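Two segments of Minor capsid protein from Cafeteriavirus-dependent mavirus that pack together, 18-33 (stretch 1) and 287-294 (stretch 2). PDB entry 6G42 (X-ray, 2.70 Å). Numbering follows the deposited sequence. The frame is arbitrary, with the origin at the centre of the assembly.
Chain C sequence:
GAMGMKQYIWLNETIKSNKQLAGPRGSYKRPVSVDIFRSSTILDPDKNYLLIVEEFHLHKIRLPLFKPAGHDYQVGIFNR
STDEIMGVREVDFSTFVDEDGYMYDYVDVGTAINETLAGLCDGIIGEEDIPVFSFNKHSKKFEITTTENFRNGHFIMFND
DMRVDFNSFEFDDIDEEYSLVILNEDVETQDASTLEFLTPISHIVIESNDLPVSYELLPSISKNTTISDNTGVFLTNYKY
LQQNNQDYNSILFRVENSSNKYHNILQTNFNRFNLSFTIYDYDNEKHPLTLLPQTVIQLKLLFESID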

# COMPACT_ATOMS: atom_id res chain seq x y z
N ASN C 18 22.82 5.61 27.61
CA ASN C 18 23.77 6.73 27.65
C ASN C 18 25.18 6.25 27.28
O ASN C 18 25.39 5.06 27.06
CB ASN C 18 23.75 7.41 29.03
CG ASN C 18 24.01 6.44 30.19
OD1 ASN C 18 25.05 5.78 30.23
ND2 ASN C 18 23.08 6.37 31.13
N LYS C 19 26.13 7.18 27.22
CA LYS C 19 27.52 6.87 26.87
C LYS C 19 28.26 6.00 27.91
O LYS C 19 29.14 5.22 27.54
CB LYS C 19 28.30 8.16 26.62
CG LYS C 19 29.67 7.95 25.98
CD LYS C 19 30.25 9.24 25.44
CE LYS C 19 31.72 9.07 25.10
NZ LYS C 19 32.35 10.35 24.66
N GLN C 20 27.92 6.16 29.19
CA GLN C 20 28.53 5.36 30.26
C GLN C 20 28.08 3.90 30.25
O GLN C 20 28.88 3.00 30.50
CB GLN C 20 28.24 5.98 31.63
CG GLN C 20 29.08 7.21 31.92
CD GLN C 20 28.69 7.91 33.21
OE1 GLN C 20 27.50 8.14 33.47
NE2 GLN C 20 29.68 8.27 34.03
N LEU C 21 26.80 3.68 29.97
CA LEU C 21 26.20 2.34 29.94
C LEU C 21 26.62 1.55 28.68
O LEU C 21 27.03 0.39 28.78
CB LEU C 21 24.67 2.48 30.00
CG LEU C 21 23.82 1.25 30.35
CD1 LEU C 21 23.93 0.91 31.82
CD2 LEU C 21 22.35 1.46 29.97
N ALA C 22 26.53 2.19 27.52
CA ALA C 22 26.75 1.54 26.22
C ALA C 22 28.17 1.68 25.67
O ALA C 22 28.60 0.87 24.84
CB ALA C 22 25.76 2.08 25.20
N GLY C 23 28.89 2.71 26.10
CA GLY C 23 30.23 3.01 25.58
C GLY C 23 30.14 3.79 24.28
O GLY C 23 29.08 3.83 23.66
N PRO C 24 31.26 4.42 23.85
CA PRO C 24 31.25 5.24 22.63
C PRO C 24 30.92 4.42 21.39
O PRO C 24 31.51 3.36 21.20
CB PRO C 24 32.68 5.78 22.56
CG PRO C 24 33.50 4.84 23.37
CD PRO C 24 32.60 4.33 24.44
N ARG C 25 29.95 4.88 20.59
CA ARG C 25 29.41 4.11 19.45
C ARG C 25 28.93 2.69 19.81
O ARG C 25 28.92 1.79 18.96
CB ARG C 25 30.44 4.03 18.31
CG ARG C 25 30.94 5.38 17.83
CD ARG C 25 31.26 5.34 16.34
NE ARG C 25 31.71 6.63 15.83
CZ ARG C 25 32.93 7.14 16.00
NH1 ARG C 25 33.87 6.48 16.69
NH2 ARG C 25 33.22 8.33 15.48
N GLY C 26 28.53 2.49 21.06
CA GLY C 26 28.16 1.17 21.56
C GLY C 26 29.32 0.19 21.64
O GLY C 26 29.13 -1.01 21.42
N SER C 27 30.51 0.70 21.96
CA SER C 27 31.75 -0.11 22.10
C SER C 27 31.61 -1.31 23.04
O SER C 27 32.14 -2.38 22.76
CB SER C 27 32.88 0.76 22.65
OG SER C 27 33.28 1.74 21.71
N TYR C 28 30.91 -1.10 24.15
CA TYR C 28 30.79 -2.12 25.20
C TYR C 28 29.90 -3.28 24.79
O TYR C 28 30.04 -4.38 25.33
CB TYR C 28 30.29 -1.50 26.51
CG TYR C 28 31.12 -0.33 27.05
CD1 TYR C 28 32.42 -0.06 26.57
CD2 TYR C 28 30.62 0.49 28.07
CE1 TYR C 28 33.17 1.00 27.07
CE2 TYR C 28 31.38 1.55 28.58
CZ TYR C 28 32.65 1.79 28.08
OH TYR C 28 33.41 2.83 28.56
N LYS C 29 29.00 -3.03 23.83
CA LYS C 29 28.08 -4.03 23.29
C LYS C 29 27.21 -4.65 24.39
O LYS C 29 27.10 -5.88 24.49
CB LYS C 29 28.85 -5.10 22.50
CG LYS C 29 29.75 -4.52 21.42
CD LYS C 29 29.78 -5.37 20.16
CE LYS C 29 30.65 -4.73 19.08
NZ LYS C 29 29.87 -3.82 18.18
N ARG C 30 26.61 -3.78 25.20
CA ARG C 30 25.70 -4.21 26.26
C ARG C 30 24.41 -4.73 25.64
O ARG C 30 23.77 -4.00 24.88
CB ARG C 30 25.39 -3.06 27.23
CG ARG C 30 24.54 -3.50 28.43
CD ARG C 30 24.36 -2.40 29.46
NE ARG C 30 25.64 -1.86 29.92
CZ ARG C 30 26.47 -2.43 30.80
NH1 ARG C 30 26.17 -3.60 31.37
NH2 ARG C 30 27.61 -1.82 31.11
N PRO C 31 24.02 -5.98 25.94
CA PRO C 31 22.78 -6.50 25.37
C PRO C 31 21.54 -5.72 25.80
O PRO C 31 21.47 -5.21 26.92
CB PRO C 31 22.72 -7.94 25.91
CG PRO C 31 24.12 -8.30 26.19
CD PRO C 31 24.76 -7.03 26.67
N VAL C 32 20.57 -5.61 24.88
CA VAL C 32 19.27 -5.03 25.19
C VAL C 32 18.54 -6.02 26.09
O VAL C 32 18.16 -7.10 25.64
CB VAL C 32 18.45 -4.76 23.92
CG1 VAL C 32 17.02 -4.38 24.26
CG2 VAL C 32 19.09 -3.65 23.10
N SER C 33 18.34 -5.63 27.34
CA SER C 33 17.73 -6.50 28.33
C SER C 33 16.98 -5.69 29.38
O SER C 33 17.33 -4.56 29.67
CB SER C 33 18.82 -7.34 28.99
OG SER C 33 18.24 -8.39 29.75
N HIS C 287 23.08 -13.93 17.95
CA HIS C 287 23.84 -12.84 18.61
C HIS C 287 22.91 -11.74 19.13
O HIS C 287 21.87 -11.49 18.52
CB HIS C 287 24.92 -12.26 17.68
CG HIS C 287 24.38 -11.66 16.42
ND1 HIS C 287 24.38 -10.31 16.18
CD2 HIS C 287 23.83 -12.24 15.32
CE1 HIS C 287 23.86 -10.07 14.99
NE2 HIS C 287 23.52 -11.22 14.45
N PRO C 288 23.28 -11.07 20.25
CA PRO C 288 22.33 -10.16 20.89
C PRO C 288 22.23 -8.79 20.21
O PRO C 288 23.20 -8.33 19.58
CB PRO C 288 22.88 -10.01 22.31
CG PRO C 288 24.33 -10.35 22.22
CD PRO C 288 24.61 -10.97 20.88
N LEU C 289 21.06 -8.17 20.33
CA LEU C 289 20.87 -6.77 19.96
C LEU C 289 21.55 -5.89 21.01
O LEU C 289 21.29 -6.04 22.21
CB LEU C 289 19.38 -6.43 19.87
CG LEU C 289 19.01 -4.98 19.50
CD1 LEU C 289 19.47 -4.64 18.10
CD2 LEU C 289 17.51 -4.77 19.65
N THR C 290 22.40 -4.96 20.57
CA THR C 290 23.20 -4.15 21.49
C THR C 290 22.79 -2.68 21.49
O THR C 290 22.25 -2.18 20.51
CB THR C 290 24.72 -4.28 21.20
OG1 THR C 290 25.01 -3.77 19.90
CG2 THR C 290 25.17 -5.74 21.29
N LEU C 291 23.04 -2.01 22.61
CA LEU C 291 22.70 -0.59 22.80
C LEU C 291 23.73 0.36 22.18
O LEU C 291 24.93 0.07 22.14
CB LEU C 291 22.57 -0.27 24.30
CG LEU C 291 21.46 -0.96 25.08
CD1 LEU C 291 21.67 -0.83 26.58
CD2 LEU C 291 20.11 -0.39 24.69
N LEU C 292 23.22 1.49 21.68
CA LEU C 292 24.02 2.69 21.43
C LEU C 292 23.78 3.64 22.60
O LEU C 292 22.87 3.42 23.40
CB LEU C 292 23.60 3.35 20.11
CG LEU C 292 23.67 2.48 18.85
CD1 LEU C 292 23.10 3.22 17.66
CD2 LEU C 292 25.10 2.05 18.58
N PRO C 293 24.58 4.71 22.72
CA PRO C 293 24.27 5.74 23.72
C PRO C 293 22.90 6.41 23.53
O PRO C 293 22.27 6.82 24.52
CB PRO C 293 25.40 6.76 23.53
CG PRO C 293 26.53 5.96 23.00
CD PRO C 293 25.90 4.94 22.10
N GLN C 294 22.43 6.47 22.28
CA GLN C 294 21.21 7.19 21.90
C GLN C 294 19.97 6.28 21.80
O GLN C 294 18.88 6.75 21.47
CB GLN C 294 21.43 7.88 20.55
CG GLN C 294 22.70 8.73 20.47
CD GLN C 294 23.96 7.95 20.08
OE1 GLN C 294 23.97 6.72 20.12
NE2 GLN C 294 25.01 8.66 19.71
O HOH W 1 26.88 -1.21 24.23

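The two stretches meet at a single beta bridge, and side chains pack around it. Pro31 and Thr290 form it, flanked by two hydrogen bonds: Val32 N donates to Leu289 O (2.8 Å) and Leu291 N donates to Arg30 O (3.1 Å). Proline suits position 31 because the bridge asks for no N-H there; its neighbours Arg30 and Val32 supply the acceptor and the donor. The ring also offers an apolar surface, with Pro31 CB lying 4.2 Å from Pro288 CB.

Leu291 has the largest area covered by the opposing stretch. Its CA-to-CB bond points toward stretch 1, and the m,t rotamer (chi1 -64°, chi2 166°) spreads its two methyls to different neighbours: Leu291 CD1 lies 4.1 Å from Leu21 CD2, while Leu291 CD2 lies 3.8 Å from Val32 CG2. Leu21 begins sideways, but its t,p rotamer carries its end nearer to meet Leu291 CD1. Val32, with chi1 at 170° (t), uses CG2 twice, since the same methyl also sits 3.8 Å from Leu289 CG. A beta-branched residue is well suited to this extended backbone (phi/psi -71/112), and its compact side chain fits between the two leucines.

Ala22 points toward stretch 2 at close quarters. Its CB is 3.6 Å from Leu292 C, 4.1 Å from Leu291 CB and 4.2 Å from Pro293 CD, so a single methyl already reaches both backbone and side chains. Pro293, in a C-gamma exo pucker, lays its ring against the loop after the helix: CG approaches Gly23 O to 3.4 Å, and CD comes within 3.7 Å of Gly26 N.

The glycines have geometric reasons for their places. Both have positive phi, which favours glycine. At Gly26 an ideal CB would point toward stretch 2 and lie only 2.6 Å from Leu291 O, a clash; at Gly23 it would instead strike Tyr28 CD1, also at 2.6 Å, within its own stretch. Leu292 starts away from the contact, yet its m,t rotamer brings CD2 back to 3.8 Å from Arg25 O.

Polar side chains hold the shape of stretch 1. Asn18, with chi1 at 55° (p), turns its amide so that OD1 accepts from Leu21 N (2.7 Å), capping the helix as asparagine does well. At the other end of this short helix, the extended start of Arg30 (chi1 -175°, chi2 173°) and the bend at chi3 (-55°, m) bring its guanidinium to Leu21 O, which accepts from Arg30 NE at 2.9 Å and from Arg30 NH2 at 3.3 Å. The aliphatic part still contributes to packing, with Arg30 CD 4.2 Å from Leu291 CD1. Water 1 bridges the stretches through the backbone, donating to Ala22 O (2.8 Å) and to Leu291 O (3.1 Å) while accepting from Arg30 N (2.8 Å). Thr290, at chi1 63° (p), places CG2 3.9 Å from Lys29 CB, giving this partly exposed edge an apolar touch.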